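Local coordinates for matrix protein VP40 (Lake Victoria marburgvirus, PDB 5B0V) that drives the assembly and budding of virus particles as the viral matrix protein, a dimer that reorganises into multimers at the plasma membrane, at residues Gly131-Arg136 against Phe159-Val164; Pro189-Arg194 against Ser284-Phe289; Gly237-Ile242 against Arg303-Ala308. All coordinates share one frame; numbering follows the deposited sequence.

Interaction 1. Residues Gly131-Arg136 against Phe159-Val164; sequences GQKFVR and FIQNMV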
# COMPACT_ATOMS: atom_id res chain seq x y z
N GLY A 131 6.71 18.70 30.41
CA GLY A 131 7.24 19.96 29.88
C GLY A 131 8.21 19.73 28.74
O GLY A 131 9.37 20.09 28.81
N GLN A 132 7.75 19.07 27.69
CA GLN A 132 8.59 18.89 26.51
C GLN A 132 7.69 18.78 25.29
O GLN A 132 6.79 17.96 25.29
CB GLN A 132 9.43 17.63 26.67
CG GLN A 132 10.89 17.76 26.26
CD GLN A 132 11.65 16.44 26.42
OE1 GLN A 132 11.06 15.40 26.75
NE2 GLN A 132 12.96 16.48 26.19
N LYS A 133 7.93 19.58 24.25
CA LYS A 133 6.95 19.70 23.18
C LYS A 133 7.05 18.52 22.23
O LYS A 133 8.12 18.21 21.71
CB LYS A 133 7.08 21.02 22.43
CG LYS A 133 6.68 22.21 23.28
CD LYS A 133 6.53 23.49 22.47
CE LYS A 133 5.22 23.52 21.67
NZ LYS A 133 4.98 24.84 21.01
N PHE A 134 5.91 17.88 22.02
CA PHE A 134 5.80 16.74 21.14
C PHE A 134 4.84 16.98 19.99
O PHE A 134 4.04 17.92 19.98
CB PHE A 134 5.31 15.53 21.92
CG PHE A 134 6.35 14.94 22.79
CD1 PHE A 134 7.21 13.97 22.30
CD2 PHE A 134 6.51 15.38 24.09
CE1 PHE A 134 8.19 13.43 23.12
CE2 PHE A 134 7.50 14.85 24.90
CZ PHE A 134 8.35 13.87 24.42
N VAL A 135 4.92 16.08 19.02
CA VAL A 135 4.07 16.13 17.84
C VAL A 135 3.60 14.70 17.58
O VAL A 135 4.42 13.79 17.49
CB VAL A 135 4.86 16.73 16.66
CG1 VAL A 135 5.84 15.71 16.14
CG2 VAL A 135 3.98 17.15 15.51
N ARG A 136 2.29 14.49 17.52
CA ARG A 136 1.73 13.14 17.33
C ARG A 136 1.11 12.99 15.96
O ARG A 136 0.16 13.69 15.62
CB ARG A 136 0.66 12.86 18.37
CG ARG A 136 0.32 11.39 18.50
CD ARG A 136 -1.00 11.19 19.23
NE ARG A 136 -0.98 11.73 20.58
CZ ARG A 136 -0.30 11.21 21.62
NH1 ARG A 136 0.45 10.12 21.48
NH2 ARG A 136 -0.37 11.82 22.80
N PHE A 159 6.71 12.26 18.33
CA PHE A 159 8.09 12.66 18.07
C PHE A 159 8.35 13.90 18.87
O PHE A 159 7.44 14.72 19.01
CB PHE A 159 8.28 12.97 16.60
CG PHE A 159 7.99 11.82 15.71
CD1 PHE A 159 6.71 11.60 15.22
CD2 PHE A 159 8.98 10.93 15.41
CE1 PHE A 159 6.44 10.50 14.43
CE2 PHE A 159 8.72 9.83 14.61
CZ PHE A 159 7.45 9.62 14.13
N ILE A 160 9.55 14.05 19.42
CA ILE A 160 9.91 15.35 20.02
C ILE A 160 9.79 16.37 18.91
O ILE A 160 10.18 16.12 17.78
CB ILE A 160 11.34 15.39 20.62
CG1 ILE A 160 11.41 14.60 21.94
CG2 ILE A 160 11.76 16.80 20.96
CD1 ILE A 160 11.68 13.10 21.80
N GLN A 161 9.20 17.50 19.22
CA GLN A 161 8.96 18.49 18.20
C GLN A 161 10.25 18.91 17.55
O GLN A 161 10.32 19.05 16.35
CB GLN A 161 8.27 19.72 18.78
CG GLN A 161 7.70 20.62 17.71
CD GLN A 161 7.26 21.96 18.26
OE1 GLN A 161 6.06 22.22 18.40
NE2 GLN A 161 8.23 22.80 18.60
N ASN A 162 11.29 19.13 18.33
CA ASN A 162 12.52 19.65 17.74
C ASN A 162 13.20 18.66 16.81
O ASN A 162 14.26 18.94 16.28
CB ASN A 162 13.47 20.20 18.82
CG ASN A 162 13.86 19.15 19.87
OD1 ASN A 162 14.41 18.09 19.53
ND2 ASN A 162 13.56 19.42 21.14
N MSE A 163 12.58 17.50 16.59
CA MSE A 163 13.08 16.51 15.61
C MSE A 163 12.27 16.50 14.35
O MSE A 163 12.48 15.67 13.46
CB MSE A 163 13.08 15.13 16.27
CG MSE A 163 14.06 15.10 17.45
SE MSE A 163 15.59 13.98 16.99
CE MSE A 163 14.49 12.35 16.81
N VAL A 164 11.30 17.41 14.27
CA VAL A 164 10.42 17.49 13.12
C VAL A 164 10.18 18.92 12.65
O VAL A 164 10.27 19.21 11.46
CB VAL A 164 9.07 16.82 13.42
CG1 VAL A 164 9.27 15.35 13.74
CG2 VAL A 164 8.39 17.45 14.60
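V135 and F159 face each other as a hydrogen-bonded antiparallel pair, with F134 and I160 as the next, non-hydrogen-bonded pair. The backbone carries the polar part. V135 N gives its hydrogen to F159 O at 2.9 Å, and F159 N returns one to V135 O at the same length. Beyond the end of strand 156-160 a third bond continues the ladder: Q161 N donates to K133 O at 2.8 Å, and its N-H...O angle of 168° is nearly straight. Q161 already belongs to a short 3-10 turn, so the chain is held to its neighbour as it leaves the sheet.

Apolar contacts flank this ladder. On the side of V135 and F159, V135 CG1 lies between the backbone N and the carbonyl carbon (chi1 74°). There V135 CG1 meets V164 CG2 and lies 3.7 Å from F159 CB. The F159 ring turns its edge to V135 O and packs on L98 and P99 of strand 91-104. The side chains of F134 and I160 run side by side in the same direction, and F134 CE1 rests against I160 CG1 at 3.6 Å. The F134 ring also meets the ring of F127 on the other neighbouring strand.

K133 and Q161 likewise lie side by side. Their nearest approach is K133 CE to Q161 OE1 at 3.6 Å, a contact of the lysine's methylene and not of its ammonium group. Q161 OE1 has a weak hydrogen bond to Y176 OH.

Strand 133-139 is thus central in a three-stranded antiparallel sheet. V135 packs against F159 and V164, and these two in turn reach strand 91-104. The chemistry pairs main-chain bonds, which set the register without side chains, with hydrocarbon packing on the V135 and F159 face.

Interaction 2. Residues Pro189-Arg194 against Ser284-Phe289; sequences PDDAWR and SPVVYF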
# COMPACT_ATOMS: atom_id res chain seq x y z
N PRO A 189 20.35 -3.69 4.46
CA PRO A 189 21.30 -4.59 3.80
C PRO A 189 21.47 -5.88 4.57
O PRO A 189 21.10 -5.98 5.73
CB PRO A 189 22.61 -3.80 3.81
CG PRO A 189 22.21 -2.37 3.97
CD PRO A 189 20.95 -2.38 4.78
N ASP A 190 22.04 -6.88 3.92
CA ASP A 190 22.14 -8.21 4.53
C ASP A 190 23.04 -8.25 5.75
O ASP A 190 22.87 -9.13 6.59
CB ASP A 190 22.56 -9.26 3.49
CG ASP A 190 21.50 -9.47 2.43
OD1 ASP A 190 20.70 -8.53 2.18
OD2 ASP A 190 21.45 -10.57 1.84
N ASP A 191 23.95 -7.28 5.89
CA ASP A 191 24.83 -7.25 7.07
C ASP A 191 24.17 -6.70 8.35
O ASP A 191 24.85 -6.46 9.34
CB ASP A 191 26.16 -6.51 6.78
CG ASP A 191 25.99 -5.02 6.48
OD1 ASP A 191 24.99 -4.41 6.92
OD2 ASP A 191 26.89 -4.46 5.79
N ALA A 192 22.86 -6.53 8.36
CA ALA A 192 22.21 -5.98 9.55
C ALA A 192 22.14 -7.05 10.60
O ALA A 192 21.74 -8.17 10.32
CB ALA A 192 20.83 -5.49 9.22
N TRP A 193 22.60 -6.69 11.79
CA TRP A 193 22.44 -7.52 12.94
C TRP A 193 21.16 -7.13 13.61
O TRP A 193 20.77 -5.99 13.64
CB TRP A 193 23.60 -7.35 13.90
CG TRP A 193 23.38 -8.19 15.10
CD1 TRP A 193 23.79 -9.46 15.28
CD2 TRP A 193 22.60 -7.84 16.26
NE1 TRP A 193 23.33 -9.94 16.48
CE2 TRP A 193 22.60 -8.96 17.10
CE3 TRP A 193 21.89 -6.70 16.65
CZ2 TRP A 193 21.96 -8.97 18.34
CZ3 TRP A 193 21.24 -6.72 17.88
CH2 TRP A 193 21.28 -7.84 18.71
N ARG A 194 20.50 -8.11 14.19
CA ARG A 194 19.16 -7.92 14.65
C ARG A 194 18.94 -8.87 15.80
O ARG A 194 19.45 -9.98 15.77
CB ARG A 194 18.22 -8.26 13.47
CG ARG A 194 16.79 -7.76 13.61
CD ARG A 194 16.49 -6.41 12.99
NE ARG A 194 15.08 -6.19 13.29
CZ ARG A 194 14.61 -5.25 14.09
NH1 ARG A 194 15.42 -4.36 14.65
NH2 ARG A 194 13.29 -5.19 14.31
N SER A 284 30.84 -9.19 9.87
CA SER A 284 31.04 -8.17 10.86
C SER A 284 29.74 -7.75 11.56
O SER A 284 28.68 -7.66 10.96
CB SER A 284 31.69 -6.96 10.21
OG SER A 284 32.71 -7.35 9.30
N PRO A 285 29.82 -7.46 12.86
CA PRO A 285 28.62 -7.03 13.52
C PRO A 285 28.32 -5.55 13.22
O PRO A 285 29.20 -4.70 13.33
CB PRO A 285 28.95 -7.27 14.99
CG PRO A 285 30.43 -7.14 15.08
CD PRO A 285 31.01 -7.32 13.73
N VAL A 286 27.10 -5.27 12.77
CA VAL A 286 26.69 -3.92 12.43
C VAL A 286 25.23 -3.69 12.81
O VAL A 286 24.40 -4.51 12.48
CB VAL A 286 26.87 -3.66 10.93
CG1 VAL A 286 26.43 -2.24 10.58
CG2 VAL A 286 28.30 -3.93 10.50
N VAL A 287 24.92 -2.56 13.45
CA VAL A 287 23.53 -2.21 13.75
C VAL A 287 23.04 -1.03 12.98
O VAL A 287 23.68 -0.02 12.90
CB VAL A 287 23.28 -1.88 15.20
CG1 VAL A 287 23.29 -3.14 16.01
CG2 VAL A 287 24.31 -0.92 15.72
N TYR A 288 21.85 -1.16 12.44
CA TYR A 288 21.22 -0.10 11.73
C TYR A 288 20.21 0.53 12.64
O TYR A 288 19.66 -0.12 13.50
CB TYR A 288 20.55 -0.65 10.46
CG TYR A 288 21.56 -1.00 9.41
CD1 TYR A 288 22.20 -2.20 9.44
CD2 TYR A 288 21.88 -0.12 8.43
CE1 TYR A 288 23.13 -2.54 8.49
CE2 TYR A 288 22.82 -0.44 7.47
CZ TYR A 288 23.45 -1.65 7.51
OH TYR A 288 24.36 -1.96 6.53
N PHE A 289 19.98 1.81 12.45
CA PHE A 289 18.94 2.46 13.21
C PHE A 289 18.40 3.62 12.37
O PHE A 289 18.99 4.01 11.36
CB PHE A 289 19.47 2.92 14.59
CG PHE A 289 20.48 4.05 14.54
CD1 PHE A 289 21.83 3.80 14.36
CD2 PHE A 289 20.07 5.35 14.70
CE1 PHE A 289 22.76 4.82 14.32
CE2 PHE A 289 20.98 6.38 14.67
CZ PHE A 289 22.32 6.12 14.48
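This is a mixed polar and apolar contact between a loop and a strand, largely buried: the tyrosine Y288 of strand 286-290 fits against the type I turn P189-A192, which follows strand 176-187. Three turn residues touch the Y288 side chain. P189 CD lies over one face of the ring, a CH-pi contact 4.1 Å from the Y288 ring centroid. A192 CB approaches obliquely and lies 3.6 Å from Y288 CD1. D191 OD1 comes to the ring edge, in plane, and accepts a 2.6 Å hydrogen bond from Y288 OH through its syn lone pair. The D191 carboxylate and the ring are nearly coplanar, 22° apart.

A backbone bond, W193 N to V286 O at 2.9 Å, joins the segments next to this. Beside it, W193 CE3 touches V287 CG1 at 3.9 Å, the two side chains lying side by side. The W193 side chain also packs on P221.

Y288 OH is hydrogen-bonded to R262 NH1 of the adjacent strand 260-264 as well. The phenol therefore links the turn to two strands of one sheet. With both D191 OD1 and R262 NH1 bonded to the phenol oxygen, the arginine would probably polarise the hydroxyl and strengthen its donation to D191, while the proline and alanine contacts help hold the ring in place.

Interaction 3. Residues Gly237-Ile242 against Arg303-Ala308; sequences GPLLAI and RQVVLA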
# COMPACT_ATOMS: atom_id res chain seq x y z
N GLY A 237 29.48 -6.71 33.57
CA GLY A 237 30.59 -6.91 32.66
C GLY A 237 30.36 -6.31 31.30
O GLY A 237 31.10 -5.42 30.87
N PRO A 238 29.31 -6.78 30.61
CA PRO A 238 28.92 -6.33 29.28
C PRO A 238 28.80 -4.85 29.28
O PRO A 238 29.29 -4.21 28.37
CB PRO A 238 27.56 -6.96 29.09
CG PRO A 238 27.52 -8.14 29.94
CD PRO A 238 28.40 -7.82 31.11
N LEU A 239 28.15 -4.30 30.29
CA LEU A 239 27.92 -2.83 30.32
C LEU A 239 29.22 -2.05 30.41
O LEU A 239 29.40 -1.04 29.71
CB LEU A 239 27.00 -2.40 31.46
CG LEU A 239 25.63 -3.07 31.47
CD1 LEU A 239 24.73 -2.48 32.54
CD2 LEU A 239 24.98 -2.97 30.09
N LEU A 240 30.12 -2.51 31.27
CA LEU A 240 31.39 -1.82 31.43
C LEU A 240 32.22 -1.90 30.17
O LEU A 240 32.95 -0.98 29.86
CB LEU A 240 32.18 -2.40 32.59
CG LEU A 240 31.88 -1.77 33.92
CD1 LEU A 240 32.67 -2.52 34.96
CD2 LEU A 240 32.21 -0.28 33.90
N ALA A 241 32.15 -3.03 29.48
CA ALA A 241 32.96 -3.26 28.30
C ALA A 241 32.54 -2.28 27.23
O ALA A 241 33.38 -1.66 26.59
CB ALA A 241 32.79 -4.68 27.81
N ILE A 242 31.23 -2.13 27.07
CA ILE A 242 30.65 -1.19 26.12
C ILE A 242 31.02 0.27 26.42
O ILE A 242 31.47 1.00 25.52
CB ILE A 242 29.12 -1.30 26.07
CG1 ILE A 242 28.71 -2.70 25.62
CG2 ILE A 242 28.54 -0.30 25.08
CD1 ILE A 242 27.29 -3.07 26.02
N ARG A 303 26.18 10.15 24.10
CA ARG A 303 25.92 8.73 24.16
C ARG A 303 25.88 8.26 25.60
O ARG A 303 26.52 8.85 26.47
CB ARG A 303 27.03 7.98 23.45
CG ARG A 303 27.34 8.51 22.07
CD ARG A 303 28.49 7.75 21.45
NE ARG A 303 28.49 8.04 20.03
CZ ARG A 303 29.54 7.92 19.24
NH1 ARG A 303 30.69 7.47 19.69
NH2 ARG A 303 29.41 8.20 17.96
N GLN A 304 25.17 7.17 25.83
CA GLN A 304 25.11 6.53 27.14
C GLN A 304 24.81 5.05 26.95
O GLN A 304 24.16 4.68 25.97
CB GLN A 304 24.02 7.20 27.98
CG GLN A 304 23.86 6.67 29.38
CD GLN A 304 22.82 7.47 30.12
OE1 GLN A 304 21.65 7.27 29.91
NE2 GLN A 304 23.24 8.41 30.95
N VAL A 305 25.27 4.21 27.89
CA VAL A 305 24.94 2.78 27.90
C VAL A 305 23.80 2.45 28.85
O VAL A 305 23.83 2.81 30.03
CB VAL A 305 26.11 1.92 28.35
CG1 VAL A 305 25.75 0.45 28.23
CG2 VAL A 305 27.34 2.23 27.52
N VAL A 306 22.81 1.73 28.35
CA VAL A 306 21.64 1.37 29.13
C VAL A 306 21.25 -0.08 28.87
O VAL A 306 21.80 -0.75 28.00
CB VAL A 306 20.46 2.32 28.85
CG1 VAL A 306 20.81 3.74 29.29
CG2 VAL A 306 20.07 2.32 27.37
N LEU A 307 20.27 -0.54 29.63
CA LEU A 307 19.61 -1.81 29.40
C LEU A 307 18.25 -1.48 28.82
O LEU A 307 17.51 -0.69 29.37
CB LEU A 307 19.43 -2.55 30.70
CG LEU A 307 20.71 -3.04 31.39
CD1 LEU A 307 20.48 -3.31 32.87
CD2 LEU A 307 21.23 -4.27 30.70
N ALA A 308 17.94 -2.04 27.65
CA ALA A 308 16.65 -1.80 27.03
C ALA A 308 15.99 -3.10 26.65
O ALA A 308 16.66 -4.13 26.48
CB ALA A 308 16.82 -0.92 25.82
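I242 and V305 make the closer half of this contact, where helix 237-243 packs on strand 304-309. Methyl meets methyl: I242 CG2 lies 3.7 Å from V305 CG2, the two side chains crossing at a slant. The other branch of V305 serves a different partner. V305 CG1, anti to the backbone N (chi1 -175°), lies 4.0 Å from L239 CD2. V305 therefore splits its two methyls between two helix residues about one turn apart. All three residues direct their CB atoms toward the opposing segment. I242 is buried, and V305 also touches L246 in the loop after the helix.

The outer part is looser. L239 CD2 also meets L307 CD2 at 4.0 Å, with the two leucine side chains roughly perpendicular. L307 gets there by the end of its side chain, since its CB does not point at the helix. L307 is exposed, so this edge of the contact lies next to solvent. On the far side of the helix L240 points away from the strand and is exposed as well. Between the two segments the contact is entirely apolar, and 215 Å² is buried in all.

The axes of helix 237-242 and strand 304-308 approach to 8.8 Å. Their directions differ by 151°, so helix and strand run roughly antiparallel. Strand 304-309 is the outermost strand of its sheet within the chain, paired with strand 205-210. P207 of that neighbour touches P238, L239 and I242, so the helix spans two strands. Just before the strand, R303 NH1 is hydrogen-bonded to L246 O, a polar tie to the loop after the helix. The arrangement is alpha/beta layer packing: a short helix laid by its apolar side on the face of an antiparallel sheet, near its outermost strand.

Overall arrangement
The three contacts lie in separate parts of the chain and do not touch. Interactions 1 and 2 are on opposite sides of its centre, with their centres 28 Å apart. Interactions 1 and 3 are 27 Å apart between centres and about 13 Å between nearest atoms. Interactions 2 and 3 are closer, 19 Å between centres and about 8 Å between nearest atoms. They alternate along the chain, and their strands, 286-290 and 304-309, follow each other but belong to different sheets. Strand 218-219 connects them: its I218 touches V287 and F289, and it shares the sheet of 304-309. None of the three contacts involves the partner chain of the dimer.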